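Local coordinates for 2S Albumin protein (PDB 6IX1) that is a seed albumin with a four-bladed hemopexin-type beta-propeller fold, probably serving in nitrogen storage and possibly in binding small ligands, at residues A[217-220]-A[221-224]. Numbering follows the deposited sequence.
Sequences PCLR and DILP
Leu219 meets Ile222 and Leu223 with a different methyl for each. Its CD1 lies 4.0 Å from Leu223 CD1, the two leucines side by side and pointing the same way, while CD2 comes within 4.1 Å of Ile222 CD1, which reaches it across a slanting approach. Ile222 gets there because CG1 sits between its own backbone N and carbonyl carbon (chi1 65°), a setting that also brings CG1 to 3.4 Å from Leu219 O. That oxygen holds the turn together: it accepts from Ile222 N and from Leu223 N, each at 3.1 Å. The Ile222 donor stands well above the carbonyl plane, whereas the Leu223 donor lies almost straight beyond the oxygen, at a C=O...N angle of 173°.

On the outer side, Arg220 folds back over the preceding turn. With chi1 at 71° its chain runs extended to NE, and the turn about the CD-NE bond then swings NH1 back to 2.9 Å from Pro217 O; that oxygen lies in the plane of the guanidinium group. The backbone N of Arg220 reaches the same oxygen from the opposite face, so this carbonyl is gripped twice. Asp221 runs alongside Arg220, but its OD1 remains 4.8 Å from Arg220 NE, too far for a salt bridge. A water accepts from Asp221 N and donates to Cys218 O, bridging the bend.

The segment follows helix 212-215 at the end of the last propeller blade, and Leu219 packs on Phe18, Val25 and Val27 of the first, with Ile222 also on Val25. Two doubly accepting carbonyls thus set the path of the chain through this turn; the charged side chains of Arg220 and Asp221 lie on the exposed side, while the apolar branches fasten the C-terminal tail to the first blade where the propeller closes.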
loop_
_atom_site.group_PDB
_atom_site.type_symbol
_atom_site.label_atom_id
_atom_site.label_comp_id
_atom_site.label_asym_id
_atom_site.label_seq_id
_atom_site.Cartn_x
_atom_site.Cartn_y
_atom_site.Cartn_z
ATOM N N PRO A 217 -10.513 -13.825 6.837
ATOM C CA PRO A 217 -11.860 -13.809 7.358
ATOM C C PRO A 217 -12.128 -12.881 8.549
ATOM O O PRO A 217 -13.268 -12.553 8.828
ATOM C CB PRO A 217 -12.167 -15.253 7.681
ATOM C CG PRO A 217 -10.787 -15.870 7.871
ATOM C CD PRO A 217 -9.894 -15.153 6.865
ATOM N N CYS A 218 -11.062 -12.410 9.174
ATOM C CA CYS A 218 -11.244 -11.488 10.312
ATOM C C CYS A 218 -11.844 -10.164 9.836
ATOM O O CYS A 218 -12.305 -9.399 10.679
ATOM C CB CYS A 218 -9.969 -11.262 11.150
ATOM S SG CYS A 218 -8.711 -10.232 10.293
ATOM N N LEU A 219 -11.832 -9.915 8.522
ATOM C CA LEU A 219 -12.384 -8.691 7.943
ATOM C C LEU A 219 -13.848 -8.829 7.533
ATOM O O LEU A 219 -14.371 -7.844 7.049
ATOM C CB LEU A 219 -11.555 -8.266 6.756
ATOM C CG LEU A 219 -10.072 -7.994 7.063
ATOM C CD1 LEU A 219 -9.405 -7.604 5.772
ATOM C CD2 LEU A 219 -9.858 -6.954 8.178
ATOM N N ARG A 220 -14.440 -9.999 7.777
ATOM C CA ARG A 220 -15.770 -10.254 7.196
ATOM C C ARG A 220 -16.909 -9.413 7.795
ATOM O O ARG A 220 -17.972 -9.314 7.139
ATOM C CB ARG A 220 -16.117 -11.731 7.280
ATOM C CG ARG A 220 -16.413 -12.241 8.663
ATOM C CD ARG A 220 -16.492 -13.731 8.697
ATOM N NE ARG A 220 -16.887 -14.216 10.006
ATOM C CZ ARG A 220 -16.056 -14.269 11.021
ATOM N NH1 ARG A 220 -14.801 -13.849 10.897
ATOM N NH2 ARG A 220 -16.470 -14.752 12.180
ATOM N N ASP A 221 -16.748 -8.773 8.928
ATOM C CA ASP A 221 -17.801 -7.925 9.519
ATOM C C ASP A 221 -17.643 -6.471 9.119
ATOM O O ASP A 221 -18.536 -5.642 9.432
ATOM C CB ASP A 221 -17.875 -8.090 11.043
ATOM C CG ASP A 221 -18.358 -9.503 11.355
ATOM O OD1 ASP A 221 -19.212 -10.043 10.622
ATOM O OD2 ASP A 221 -17.881 -10.007 12.358
ATOM N N ILE A 222 -16.523 -6.126 8.477
ATOM C CA ILE A 222 -16.261 -4.717 8.077
ATOM C C ILE A 222 -16.233 -4.524 6.565
ATOM O O ILE A 222 -16.310 -3.372 6.173
ATOM C CB ILE A 222 -15.078 -4.126 8.871
ATOM C CG1 ILE A 222 -13.761 -4.813 8.557
ATOM C CG2 ILE A 222 -15.375 -4.143 10.343
ATOM C CD1 ILE A 222 -12.579 -4.080 9.143
ATOM N N LEU A 223 -16.015 -5.583 5.794
ATOM C CA LEU A 223 -15.996 -5.472 4.304
ATOM C C LEU A 223 -17.117 -6.296 3.726
ATOM O O LEU A 223 -17.502 -7.305 4.255
ATOM C CB LEU A 223 -14.702 -5.990 3.671
ATOM C CG LEU A 223 -13.511 -5.125 4.036
ATOM C CD1 LEU A 223 -12.210 -5.752 3.559
ATOM C CD2 LEU A 223 -13.731 -3.713 3.556
ATOM N N PRO A 224 -17.660 -5.935 2.563
ATOM C CA PRO A 224 -17.290 -4.722 1.890
ATOM C C PRO A 224 -17.955 -3.491 2.494
ATOM O O PRO A 224 -18.927 -3.635 3.288
ATOM C CB PRO A 224 -17.894 -4.877 0.498
ATOM C CG PRO A 224 -19.013 -5.914 0.666
ATOM C CD PRO A 224 -18.609 -6.779 1.838
HETATM O O HOH W 1 -14.497 -7.851 10.478
#